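Long-range contacts in bifunctional endomannanase/endoglucanase (Caldanaerobius polysaccharolyticus, PDB 3W0K), which probably hydrolyses internal glycosidic bonds of mannan and cellulose chains, as a beta/alpha-barrel enzyme of glycoside hydrolase family 5: residues Pro87-Asn92 with Glu137-Gly142; Leu146-His151 with Gly179-Pro184; Ser131-Asn136 with Val172-Gly177. All blocks are in the same frame, centred on the assembly; numbering follows the deposited sequence.

The three contacts lie in one parallel eight-stranded beta/alpha barrel, each centre about 11 Å from the other two. Contact 3 joins strands 130-133 and 170-174 about 8 Å from the centre of the chain, and its segments lead on into those of its neighbours: Asn136 into Glu137 of contact 1, and the short helix 176-179 into the loop of contact 2. Along the chain contact 1 closes before contact 2 opens, while contact 3 alternates with both. Helix 148-165, which starts within contact 2, connects the two strands of contact 3. Probable backbone hydrogen bonds, Pro139 O with Gly177 N and Leu176 O with Ile181 N, tie the three together at the barrel end where Glu137 meets Tris.

Contact 1: Pro87-Asn92 with Glu137-Gly142; sequences PGYCIN and EPPNIG. With TRS (2-amino-2-hydroxymethyl-propane-1,3-diol), chain C.
Glu137 meets Tyr89 and Ile91 where two loops of the beta/alpha barrel come together, one following strand 78-83 and the other strand 130-133. The Asn-Glu-Pro sequence it belongs to is the place where family 5 enzymes carry their general acid/base, a role that Glu137 probably fills here too. Its carboxylate reaches the bound Tris molecule, which may mark the substrate pocket: Glu137 OE1 accepts from the Tris N at 2.9 Å. Arg196 makes a salt bridge with OE2, and Glu258 and His84 also hold the Tris. From the other loop Asn92 adds a weak bond, ND2 to Tris O1 at 2.8 Å. Between the two polar groups comes the branched Ile91, whose CG2 lies 3.6 Å from Glu137 OE1 while its CD1 packs 3.8 Å from Glu137 CB, lying against the glutamate chain.

The carbonyl of Glu137 is held separately. Tyr89 has its CG anti to the backbone N (chi1 -176°), which starts the ring off toward the second loop, and its OH donates to Glu137 O at 2.7 Å, in the carbonyl plane with a C=O...donor angle of 147°. A phenol suits this place, joining a hydroxyl that can reach the carbonyl to an apolar ring that tolerates proline carbons. Pro138 starts its side chain away from loop 87-92, its backbone pairs with Gly178 and its ring rests on His151. Pro139 then meets the tyrosine tip to tip, its CD set against the phenol end, and Trp102 touches both, edge-to-face with Tyr89. Pro139 N, with no hydrogen and its lone pair tied up in the amide, makes no hydrogen bond with the hydroxyl; the closest side-chain approach is Tyr89 OH to Pro139 CD at 3.4 Å.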
ATOM      1  N   PRO A  87      -6.563 -13.473  -6.475  1.00  8.80           N
ATOM      2  CA  PRO A  87      -7.565 -14.262  -7.197  1.00  8.79           C
ATOM      3  C   PRO A  87      -8.942 -13.614  -7.060  1.00  8.70           C
ATOM      4  O   PRO A  87      -9.478 -13.488  -5.952  1.00  9.26           O
ATOM      5  CB  PRO A  87      -7.516 -15.603  -6.472  1.00  8.41           C
ATOM      6  CG  PRO A  87      -6.064 -15.734  -6.153  1.00  9.23           C
ATOM      7  CD  PRO A  87      -5.694 -14.346  -5.661  1.00  9.88           C
ATOM      8  N   GLY A  88      -9.478 -13.149  -8.183  1.00  8.29           N
ATOM      9  CA  GLY A  88     -10.787 -12.524  -8.180  1.00  8.55           C
ATOM     10  C   GLY A  88     -10.860 -11.045  -7.844  1.00  9.04           C
ATOM     11  O   GLY A  88     -11.961 -10.524  -7.668  1.00  8.00           O
ATOM     12  N   TYR A  89      -9.722 -10.363  -7.729  1.00  9.11           N
ATOM     13  CA  TYR A  89      -9.762  -8.931  -7.428  1.00  8.65           C
ATOM     14  C   TYR A  89      -8.498  -8.105  -7.583  1.00  8.77           C
ATOM     15  O   TYR A  89      -7.413  -8.507  -7.183  1.00  8.79           O
ATOM     16  CB  TYR A  89     -10.277  -8.666  -6.001  1.00  9.51           C
ATOM     17  CG  TYR A  89     -10.415  -7.181  -5.688  1.00  9.53           C
ATOM     18  CD1 TYR A  89     -11.402  -6.418  -6.308  1.00  8.61           C
ATOM     19  CD2 TYR A  89      -9.533  -6.533  -4.819  1.00  7.70           C
ATOM     20  CE1 TYR A  89     -11.511  -5.049  -6.077  1.00  8.71           C
ATOM     21  CE2 TYR A  89      -9.633  -5.157  -4.582  1.00  8.35           C
ATOM     22  CZ  TYR A  89     -10.627  -4.425  -5.214  1.00  9.08           C
ATOM     23  OH  TYR A  89     -10.763  -3.073  -4.984  1.00 10.01           O
ATOM     24  N   CYS A  90      -8.691  -6.910  -8.132  1.00  9.15           N
ATOM     25  CA  CYS A  90      -7.651  -5.892  -8.253  1.00  8.44           C
ATOM     26  C   CYS A  90      -8.434  -4.598  -8.388  1.00  8.30           C
ATOM     27  O   CYS A  90      -9.417  -4.540  -9.129  1.00  8.60           O
ATOM     28  CB  CYS A  90      -6.727  -6.078  -9.458  1.00  8.53           C
ATOM     29  SG  CYS A  90      -5.363  -4.845  -9.457  1.00  9.11           S
ATOM     30  N   ILE A  91      -8.038  -3.572  -7.640  1.00  8.98           N
ATOM     31  CA  ILE A  91      -8.745  -2.300  -7.712  1.00 10.79           C
ATOM     32  C   ILE A  91      -8.611  -1.695  -9.112  1.00 10.69           C
ATOM     33  O   ILE A  91      -9.488  -0.958  -9.565  1.00 12.62           O
ATOM     34  CB  ILE A  91      -8.278  -1.324  -6.613  1.00 11.45           C
ATOM     35  CG1 ILE A  91      -9.217  -0.112  -6.564  1.00 12.23           C
ATOM     36  CG2 ILE A  91      -6.833  -0.909  -6.845  1.00 13.91           C
ATOM     37  CD1 ILE A  91      -9.166   0.653  -5.261  1.00 15.28           C
ATOM     38  N   ASN A  92      -7.531  -2.052  -9.803  1.00 10.85           N
ATOM     39  CA  ASN A  92      -7.292  -1.587 -11.164  1.00 11.60           C
ATOM     40  C   ASN A  92      -7.661  -2.715 -12.116  1.00 11.12           C
ATOM     41  O   ASN A  92      -7.212  -3.851 -11.940  1.00 10.88           O
ATOM     42  CB  ASN A  92      -5.818  -1.232 -11.364  1.00 13.45           C
ATOM     43  CG  ASN A  92      -5.342  -0.162 -10.406  1.00 16.70           C
ATOM     44  OD1 ASN A  92      -5.930   0.915 -10.317  1.00 18.66           O
ATOM     45  ND2 ASN A  92      -4.268  -0.455  -9.687  1.00 19.31           N
ATOM     46  N   GLU A 137      -6.353  -2.524  -1.228  1.00  8.61           N
ATOM     47  CA  GLU A 137      -7.521  -1.660  -1.362  1.00  9.06           C
ATOM     48  C   GLU A 137      -8.862  -2.259  -1.810  1.00  8.03           C
ATOM     49  O   GLU A 137      -9.256  -2.108  -2.972  1.00  9.13           O
ATOM     50  CB  GLU A 137      -7.141  -0.500  -2.296  1.00  8.36           C
ATOM     51  CG  GLU A 137      -5.925   0.303  -1.808  1.00  9.25           C
ATOM     52  CD  GLU A 137      -5.305   1.212  -2.866  1.00 11.17           C
ATOM     53  OE1 GLU A 137      -5.485   0.969  -4.079  1.00 10.88           O
ATOM     54  OE2 GLU A 137      -4.603   2.172  -2.476  1.00 10.91           O
ATOM     55  N   PRO A 138      -9.572  -2.954  -0.901  1.00  8.80           N
ATOM     56  CA  PRO A 138     -10.874  -3.550  -1.232  1.00  8.83           C
ATOM     57  C   PRO A 138     -11.805  -2.438  -1.730  1.00  9.68           C
ATOM     58  O   PRO A 138     -11.608  -1.262  -1.406  1.00 10.21           O
ATOM     59  CB  PRO A 138     -11.340  -4.119   0.110  1.00  9.15           C
ATOM     60  CG  PRO A 138     -10.063  -4.488   0.777  1.00 12.08           C
ATOM     61  CD  PRO A 138      -9.169  -3.305   0.471  1.00  9.94           C
ATOM     62  N   PRO A 139     -12.835  -2.793  -2.514  1.00  9.44           N
ATOM     63  CA  PRO A 139     -13.777  -1.813  -3.059  1.00  9.76           C
ATOM     64  C   PRO A 139     -14.755  -1.204  -2.067  1.00  8.92           C
ATOM     65  O   PRO A 139     -14.739  -1.510  -0.872  1.00 10.51           O
ATOM     66  CB  PRO A 139     -14.504  -2.615  -4.133  1.00 10.49           C
ATOM     67  CG  PRO A 139     -14.592  -3.971  -3.515  1.00  8.97           C
ATOM     68  CD  PRO A 139     -13.210  -4.163  -2.915  1.00 10.05           C
ATOM     69  N   ASN A 140     -15.592  -0.310  -2.578  1.00  9.70           N
ATOM     70  CA  ASN A 140     -16.597   0.332  -1.749  1.00 11.21           C
ATOM     71  C   ASN A 140     -17.706  -0.649  -1.417  1.00 12.04           C
ATOM     72  O   ASN A 140     -17.925  -1.633  -2.128  1.00 12.22           O
ATOM     73  CB  ASN A 140     -17.206   1.531  -2.475  1.00 13.87           C
ATOM     74  CG  ASN A 140     -16.316   2.753  -2.426  1.00 19.50           C
ATOM     75  OD1 ASN A 140     -16.241   3.439  -1.403  1.00 25.87           O
ATOM     76  ND2 ASN A 140     -15.642   3.038  -3.528  1.00 22.47           N
ATOM     77  N   ILE A 141     -18.369  -0.405  -0.296  1.00 11.72           N
ATOM     78  CA  ILE A 141     -19.495  -1.230   0.108  1.00 11.87           C
ATOM     79  C   ILE A 141     -20.531  -1.020  -1.001  1.00 12.09           C
ATOM     80  O   ILE A 141     -20.798   0.115  -1.404  1.00 13.03           O
ATOM     81  CB  ILE A 141     -20.049  -0.753   1.466  1.00 12.79           C
ATOM     82  CG1 ILE A 141     -18.982  -0.944   2.549  1.00 14.50           C
ATOM     83  CG2 ILE A 141     -21.321  -1.513   1.824  1.00 13.82           C
ATOM     84  CD1 ILE A 141     -19.236  -0.133   3.809  1.00 17.58           C
ATOM     85  N   GLY A 142     -21.052  -2.114  -1.544  1.00 11.74           N
ATOM     86  CA  GLY A 142     -22.023  -2.009  -2.620  1.00 11.78           C
ATOM     87  C   GLY A 142     -21.412  -2.200  -3.997  1.00 12.56           C
ATOM     88  O   GLY A 142     -22.126  -2.181  -5.000  1.00 13.48           O
TER
HETATM   89  C   TRS C 401      -2.465   2.225  -6.281  1.00 18.33           C
HETATM   90  C1  TRS C 401      -3.367   1.696  -7.423  1.00 20.02           C
HETATM   91  C2  TRS C 401      -1.535   1.079  -5.949  1.00 15.96           C
HETATM   92  C3  TRS C 401      -1.460   3.333  -6.633  1.00 19.96           C
HETATM   93  N   TRS C 401      -3.310   2.629  -5.143  1.00 15.87           N
HETATM   94  O1  TRS C 401      -3.973   0.380  -7.015  1.00 23.87           O
HETATM   95  O2  TRS C 401      -2.226   0.185  -4.949  1.00 13.24           O
HETATM   96  O3  TRS C 401      -2.173   4.632  -6.958  1.00 23.20           O

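Contact 2: Leu146-His151 with Gly179-Pro184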
ATOM      1  N   LEU A 146     -19.614  -6.410  -2.450  1.00 11.18           N
ATOM      2  CA  LEU A 146     -18.973  -6.329  -1.141  1.00 10.12           C
ATOM      3  C   LEU A 146     -19.859  -5.680  -0.089  1.00 10.08           C
ATOM      4  O   LEU A 146     -20.555  -4.698  -0.359  1.00 10.05           O
ATOM      5  CB  LEU A 146     -17.640  -5.563  -1.222  1.00  9.65           C
ATOM      6  CG  LEU A 146     -16.804  -5.462   0.070  1.00  8.89           C
ATOM      7  CD1 LEU A 146     -15.319  -5.372  -0.248  1.00 10.21           C
ATOM      8  CD2 LEU A 146     -17.226  -4.263   0.922  1.00 10.83           C
ATOM      9  N   THR A 147     -19.853  -6.271   1.101  1.00  9.69           N
ATOM     10  CA  THR A 147     -20.581  -5.747   2.253  1.00  9.96           C
ATOM     11  C   THR A 147     -19.577  -5.845   3.394  1.00 10.75           C
ATOM     12  O   THR A 147     -18.592  -6.584   3.295  1.00 11.52           O
ATOM     13  CB  THR A 147     -21.824  -6.599   2.626  1.00 10.04           C
ATOM     14  OG1 THR A 147     -21.418  -7.918   3.011  1.00 11.89           O
ATOM     15  CG2 THR A 147     -22.795  -6.687   1.459  1.00 11.56           C
ATOM     16  N   ARG A 148     -19.783  -5.084   4.460  1.00 10.62           N
ATOM     17  CA  ARG A 148     -18.862  -5.168   5.590  1.00 11.11           C
ATOM     18  C   ARG A 148     -18.852  -6.592   6.136  1.00 11.77           C
ATOM     19  O   ARG A 148     -17.809  -7.104   6.541  1.00 12.15           O
ATOM     20  CB  ARG A 148     -19.253  -4.190   6.699  1.00 10.99           C
ATOM     21  CG  ARG A 148     -18.925  -2.737   6.408  1.00 12.27           C
ATOM     22  CD  ARG A 148     -19.166  -1.897   7.645  1.00 13.59           C
ATOM     23  NE  ARG A 148     -18.998  -0.466   7.405  1.00 13.69           N
ATOM     24  CZ  ARG A 148     -17.847   0.193   7.512  1.00 13.14           C
ATOM     25  NH1 ARG A 148     -16.730  -0.443   7.847  1.00 13.69           N
ATOM     26  NH2 ARG A 148     -17.827   1.506   7.326  1.00 15.10           N
ATOM     27  N   GLU A 149     -20.013  -7.244   6.094  1.00 12.90           N
ATOM     28  CA  GLU A 149     -20.156  -8.607   6.586  1.00 14.15           C
ATOM     29  C   GLU A 149     -19.382  -9.647   5.774  1.00 12.36           C
ATOM     30  O   GLU A 149     -18.640 -10.446   6.350  1.00 12.16           O
ATOM     31  CB  GLU A 149     -21.636  -8.994   6.655  1.00 17.64           C
ATOM     32  CG  GLU A 149     -21.897 -10.358   7.284  1.00 24.66           C
ATOM     33  CD  GLU A 149     -23.377 -10.675   7.411  1.00 29.85           C
ATOM     34  OE1 GLU A 149     -24.153  -9.775   7.803  1.00 34.03           O
ATOM     35  OE2 GLU A 149     -23.764 -11.829   7.126  1.00 33.95           O
ATOM     36  N   ASN A 150     -19.541  -9.656   4.449  1.00 11.51           N
ATOM     37  CA  ASN A 150     -18.816 -10.655   3.671  1.00 10.57           C
ATOM     38  C   ASN A 150     -17.316 -10.389   3.575  1.00 10.61           C
ATOM     39  O   ASN A 150     -16.521 -11.329   3.513  1.00 11.29           O
ATOM     40  CB  ASN A 150     -19.478 -10.988   2.312  1.00 10.01           C
ATOM     41  CG  ASN A 150     -19.564  -9.806   1.356  1.00 11.90           C
ATOM     42  OD1 ASN A 150     -18.698  -8.935   1.320  1.00 10.12           O
ATOM     43  ND2 ASN A 150     -20.598  -9.819   0.517  1.00 12.88           N
ATOM     44  N   HIS A 151     -16.926  -9.118   3.637  1.00  9.20           N
ATOM     45  CA  HIS A 151     -15.511  -8.767   3.612  1.00  9.28           C
ATOM     46  C   HIS A 151     -14.900  -9.260   4.924  1.00  8.95           C
ATOM     47  O   HIS A 151     -13.861  -9.922   4.922  1.00  8.88           O
ATOM     48  CB  HIS A 151     -15.322  -7.249   3.489  1.00  8.81           C
ATOM     49  CG  HIS A 151     -13.922  -6.789   3.766  1.00  9.30           C
ATOM     50  ND1 HIS A 151     -13.545  -6.249   4.977  1.00  9.85           N
ATOM     51  CD2 HIS A 151     -12.808  -6.799   2.995  1.00 10.42           C
ATOM     52  CE1 HIS A 151     -12.259  -5.945   4.940  1.00 10.71           C
ATOM     53  NE2 HIS A 151     -11.788  -6.268   3.748  1.00 10.98           N
ATOM     54  N   GLY A 179      -9.103   1.643   0.412  1.00 11.39           N
ATOM     55  CA  GLY A 179      -8.202   1.939   1.516  1.00 11.67           C
ATOM     56  C   GLY A 179      -8.569   3.181   2.308  1.00 11.35           C
ATOM     57  O   GLY A 179      -7.823   3.598   3.194  1.00 13.07           O
ATOM     58  N   ASN A 180      -9.743   3.734   2.025  1.00 11.26           N
ATOM     59  CA  ASN A 180     -10.217   4.955   2.683  1.00 11.21           C
ATOM     60  C   ASN A 180     -11.032   4.782   3.956  1.00 11.81           C
ATOM     61  O   ASN A 180     -10.966   5.617   4.860  1.00 11.90           O
ATOM     62  CB  ASN A 180     -11.096   5.751   1.713  1.00 12.09           C
ATOM     63  CG  ASN A 180     -10.320   6.338   0.567  1.00 12.87           C
ATOM     64  OD1 ASN A 180     -10.417   5.877  -0.572  1.00 16.29           O
ATOM     65  ND2 ASN A 180      -9.566   7.384   0.852  1.00 11.23           N
ATOM     66  N   ILE A 181     -11.816   3.710   3.998  1.00 11.33           N
ATOM     67  CA  ILE A 181     -12.750   3.445   5.089  1.00 11.23           C
ATOM     68  C   ILE A 181     -12.295   2.533   6.222  1.00 10.74           C
ATOM     69  O   ILE A 181     -11.919   1.384   5.993  1.00  9.65           O
ATOM     70  CB  ILE A 181     -14.079   2.913   4.492  1.00 11.94           C
ATOM     71  CG1 ILE A 181     -14.590   3.872   3.408  1.00 14.26           C
ATOM     72  CG2 ILE A 181     -15.128   2.713   5.576  1.00 12.06           C
ATOM     73  CD1 ILE A 181     -14.850   5.286   3.891  1.00 17.81           C
ATOM     74  N   ALA A 182     -12.394   3.044   7.451  1.00 11.31           N
ATOM     75  CA  ALA A 182     -12.012   2.306   8.654  1.00 11.37           C
ATOM     76  C   ALA A 182     -12.937   1.114   8.889  1.00 11.07           C
ATOM     77  O   ALA A 182     -14.113   1.143   8.513  1.00 11.71           O
ATOM     78  CB  ALA A 182     -12.018   3.230   9.867  1.00 10.99           C
ATOM     79  N   MET A 183     -12.414   0.091   9.556  1.00 10.93           N
ATOM     80  CA  MET A 183     -13.171  -1.133   9.801  1.00 11.33           C
ATOM     81  C   MET A 183     -13.252  -1.526  11.273  1.00 12.17           C
ATOM     82  O   MET A 183     -12.587  -2.462  11.714  1.00 12.49           O
ATOM     83  CB  MET A 183     -12.538  -2.272   8.991  1.00 11.16           C
ATOM     84  CG  MET A 183     -12.416  -1.956   7.505  1.00 12.49           C
ATOM     85  SD  MET A 183     -11.186  -2.965   6.652  1.00 12.70           S
ATOM     86  CE  MET A 183      -9.657  -2.348   7.403  1.00 13.74           C
ATOM     87  N   PRO A 184     -14.108  -0.840  12.048  1.00 14.22           N
ATOM     88  CA  PRO A 184     -14.235  -1.169  13.471  1.00 14.94           C
ATOM     89  C   PRO A 184     -14.693  -2.607  13.719  1.00 15.16           C
ATOM     90  O   PRO A 184     -14.386  -3.192  14.760  1.00 15.33           O
ATOM     91  CB  PRO A 184     -15.250  -0.136  13.975  1.00 16.09           C
ATOM     92  CG  PRO A 184     -16.050   0.200  12.759  1.00 16.46           C
ATOM     93  CD  PRO A 184     -15.005   0.268  11.676  1.00 13.89           C
TER
HETATM   94  O   HOH W   1     -15.925   3.254   8.808  1.00 15.07           O
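Ala182 O is gripped from two directions by one side chain and a water. Arg148 NH1 donates to it at 3.1 Å in a nearly straight bond (168° at the hydrogen), the oxygen lying at the edge of the guanidinium, close to its plane. Water 1 donates to the same Ala182 O at 2.8 Å and accepts from Arg148 NH2, which closes a ring of bonds. The arginine is long enough for this because its chain is extended from CG to NE; it crosses Ile181 at about a right angle, with NH2 3.4 Å from Ile181 CG2. Glu185 makes a salt bridge with the same NH1.

One turn further along the helix, His151 CE1 meets Met183 SD at 3.6 Å, a sulfur-aromatic contact of oblique geometry. Leu176 packs against Arg148, His151, Ile181 and Met183 alike, and the slim, apolar methionine chain can reach both it and the histidine. The helix start is fixed by a capping box: Asn150 N donates to Thr147 OG1 at 2.9 Å, and Thr147 N to Asn150 OD1.

An alanine at Arg148 would probably leave Ala182 O without its guanidinium donor and Glu185 without its mate, with a gap beside Ile181. The chemistry thus joins helix 148-165 to the loop before strand 192-197 by one charged group serving both a carboxylate and a main-chain carbonyl.

Contact 3: Ser131-Asn136 with Val172-Gly177; sequences SFDLVN and VIDGLG
Asp133 holds CG anti to its backbone N (chi1 -175°), whereas Asp174 holds CG anti to its carbonyl carbon (chi1 -73°), and the two carboxylates, from neighbouring strands, meet on the inner face of the barrel. Their side chains cross at about a right angle, with the planes 49° apart and Asp133 OD1 only 2.7 Å from Asp174 OD1. Beneath them the parallel pairing of Asp133 with Val172 is made by two bonds: Val172 N donates to Phe132 O at 2.7 Å, and Leu134 N to Val172 O at 3.0 Å. The beta-branched Val172 suits the strand, and its CG1 lies 3.8 Å from Asp133 OD1. Leu134 and Ile173 lie side by side, and both pack on helix 148-165, the crossover of this beta-alpha-beta unit.

Beyond this pair the first chain leaves the sheet, and water 2 links the backbones, accepting from Val135 N (3.1 Å) and Asp174 N (2.9 Å). Arg40 makes a salt bridge with Asp133 OD2, and Arg196 with Asp174 OD2, which also accepts from Glu137 N. Two buried acids so close would probably repel unless one held a proton, and the two arginines are likely to ease the remaining charge.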
ATOM      1  N   SER A 131       5.653  -9.289   7.087  1.00  9.68           N
ATOM      2  CA  SER A 131       4.222  -9.208   7.370  1.00  8.87           C
ATOM      3  C   SER A 131       3.452  -9.478   6.076  1.00  8.04           C
ATOM      4  O   SER A 131       4.000  -9.332   4.979  1.00  8.92           O
ATOM      5  CB  SER A 131       3.836  -7.846   7.961  1.00  9.68           C
ATOM      6  OG  SER A 131       4.115  -6.778   7.076  1.00 10.55           O
ATOM      7  N   PHE A 132       2.198  -9.903   6.218  1.00  8.37           N
ATOM      8  CA  PHE A 132       1.331 -10.214   5.082  1.00  8.53           C
ATOM      9  C   PHE A 132       0.169  -9.226   5.005  1.00  7.74           C
ATOM     10  O   PHE A 132      -0.637  -9.154   5.930  1.00  8.07           O
ATOM     11  CB  PHE A 132       0.727 -11.620   5.235  1.00  9.23           C
ATOM     12  CG  PHE A 132       1.718 -12.756   5.132  1.00  9.27           C
ATOM     13  CD1 PHE A 132       3.021 -12.555   4.681  1.00  9.89           C
ATOM     14  CD2 PHE A 132       1.321 -14.049   5.471  1.00  9.84           C
ATOM     15  CE1 PHE A 132       3.911 -13.625   4.567  1.00 10.47           C
ATOM     16  CE2 PHE A 132       2.203 -15.123   5.360  1.00 10.38           C
ATOM     17  CZ  PHE A 132       3.501 -14.910   4.907  1.00  9.45           C
ATOM     18  N   ASP A 133       0.083  -8.491   3.896  1.00  7.76           N
ATOM     19  CA  ASP A 133      -0.989  -7.513   3.652  1.00  8.96           C
ATOM     20  C   ASP A 133      -1.933  -8.260   2.704  1.00  7.52           C
ATOM     21  O   ASP A 133      -1.697  -8.337   1.500  1.00  7.91           O
ATOM     22  CB  ASP A 133      -0.382  -6.269   2.994  1.00  9.58           C
ATOM     23  CG  ASP A 133      -1.380  -5.144   2.797  1.00 10.72           C
ATOM     24  OD1 ASP A 133      -2.531  -5.225   3.284  1.00 10.64           O
ATOM     25  OD2 ASP A 133      -0.992  -4.157   2.145  1.00  9.82           O
ATOM     26  N   LEU A 134      -3.016  -8.789   3.270  1.00  8.73           N
ATOM     27  CA  LEU A 134      -3.957  -9.647   2.547  1.00  8.07           C
ATOM     28  C   LEU A 134      -4.412  -9.310   1.135  1.00  7.56           C
ATOM     29  O   LEU A 134      -4.240 -10.116   0.214  1.00  8.76           O
ATOM     30  CB  LEU A 134      -5.151  -9.995   3.442  1.00  7.97           C
ATOM     31  CG  LEU A 134      -4.772 -10.543   4.823  1.00  8.28           C
ATOM     32  CD1 LEU A 134      -6.017 -11.108   5.493  1.00  8.73           C
ATOM     33  CD2 LEU A 134      -3.711 -11.639   4.713  1.00 10.90           C
ATOM     34  N   VAL A 135      -5.010  -8.142   0.954  1.00  6.71           N
ATOM     35  CA  VAL A 135      -5.472  -7.759  -0.369  1.00  7.85           C
ATOM     36  C   VAL A 135      -5.496  -6.244  -0.477  1.00  8.36           C
ATOM     37  O   VAL A 135      -6.026  -5.549   0.390  1.00  9.24           O
ATOM     38  CB  VAL A 135      -6.857  -8.404  -0.707  1.00  7.77           C
ATOM     39  CG1 VAL A 135      -7.897  -8.072   0.361  1.00 10.62           C
ATOM     40  CG2 VAL A 135      -7.326  -7.964  -2.091  1.00  9.15           C
ATOM     41  N   ASN A 136      -4.877  -5.733  -1.533  1.00  7.58           N
ATOM     42  CA  ASN A 136      -4.810  -4.296  -1.720  1.00  7.41           C
ATOM     43  C   ASN A 136      -6.144  -3.614  -1.960  1.00  8.87           C
ATOM     44  O   ASN A 136      -6.952  -4.065  -2.765  1.00  8.70           O
ATOM     45  CB  ASN A 136      -3.873  -3.943  -2.877  1.00  6.59           C
ATOM     46  CG  ASN A 136      -3.796  -2.444  -3.116  1.00  7.78           C
ATOM     47  OD1 ASN A 136      -3.124  -1.729  -2.381  1.00  7.73           O
ATOM     48  ND2 ASN A 136      -4.520  -1.961  -4.121  1.00  8.08           N
ATOM     49  N   VAL A 172      -1.679  -7.652   7.905  1.00  9.70           N
ATOM     50  CA  VAL A 172      -2.137  -6.296   7.641  1.00  9.58           C
ATOM     51  C   VAL A 172      -3.347  -6.374   6.718  1.00  9.08           C
ATOM     52  O   VAL A 172      -3.393  -7.212   5.815  1.00  9.24           O
ATOM     53  CB  VAL A 172      -1.037  -5.470   6.917  1.00  9.05           C
ATOM     54  CG1 VAL A 172      -1.497  -4.032   6.704  1.00  9.31           C
ATOM     55  CG2 VAL A 172       0.268  -5.512   7.700  1.00 10.44           C
ATOM     56  N   ILE A 173      -4.346  -5.535   6.983  1.00  9.50           N
ATOM     57  CA  ILE A 173      -5.544  -5.478   6.150  1.00  8.68           C
ATOM     58  C   ILE A 173      -5.777  -4.036   5.721  1.00  9.03           C
ATOM     59  O   ILE A 173      -5.545  -3.108   6.500  1.00  9.99           O
ATOM     60  CB  ILE A 173      -6.804  -6.043   6.864  1.00  8.81           C
ATOM     61  CG1 ILE A 173      -7.112  -5.273   8.149  1.00 10.26           C
ATOM     62  CG2 ILE A 173      -6.620  -7.525   7.157  1.00  9.94           C
ATOM     63  CD1 ILE A 173      -8.456  -5.671   8.770  1.00 12.59           C
ATOM     64  N   ASP A 174      -6.174  -3.852   4.465  1.00  8.25           N
ATOM     65  CA  ASP A 174      -6.422  -2.524   3.903  1.00  9.23           C
ATOM     66  C   ASP A 174      -7.851  -2.051   4.118  1.00  9.02           C
ATOM     67  O   ASP A 174      -8.790  -2.847   4.103  1.00  8.99           O
ATOM     68  CB  ASP A 174      -6.128  -2.509   2.396  1.00  8.89           C
ATOM     69  CG  ASP A 174      -4.642  -2.568   2.073  1.00  9.68           C
ATOM     70  OD1 ASP A 174      -3.820  -2.869   2.967  1.00  9.54           O
ATOM     71  OD2 ASP A 174      -4.298  -2.307   0.902  1.00  9.69           O
ATOM     72  N   GLY A 175      -8.008  -0.739   4.275  1.00  9.53           N
ATOM     73  CA  GLY A 175      -9.327  -0.169   4.474  1.00  9.37           C
ATOM     74  C   GLY A 175     -10.256  -0.360   3.288  1.00  9.50           C
ATOM     75  O   GLY A 175      -9.815  -0.562   2.151  1.00  8.99           O
ATOM     76  N   LEU A 176     -11.557  -0.326   3.555  1.00  9.67           N
ATOM     77  CA  LEU A 176     -12.550  -0.480   2.499  1.00  9.67           C
ATOM     78  C   LEU A 176     -12.616   0.775   1.635  1.00 10.07           C
ATOM     79  O   LEU A 176     -11.992   1.792   1.951  1.00 10.05           O
ATOM     80  CB  LEU A 176     -13.926  -0.765   3.108  1.00 10.45           C
ATOM     81  CG  LEU A 176     -14.028  -2.073   3.888  1.00 11.12           C
ATOM     82  CD1 LEU A 176     -15.415  -2.193   4.511  1.00 12.34           C
ATOM     83  CD2 LEU A 176     -13.749  -3.245   2.958  1.00 13.64           C
ATOM     84  N   GLY A 177     -13.359   0.695   0.536  1.00  9.18           N
ATOM     85  CA  GLY A 177     -13.499   1.837  -0.351  1.00 11.15           C
ATOM     86  C   GLY A 177     -12.181   2.375  -0.873  1.00 12.40           C
ATOM     87  O   GLY A 177     -11.961   3.590  -0.888  1.00 12.34           O
TER
HETATM   88  O   HOH W   2      -6.515  -6.298   3.008  1.00 10.14           O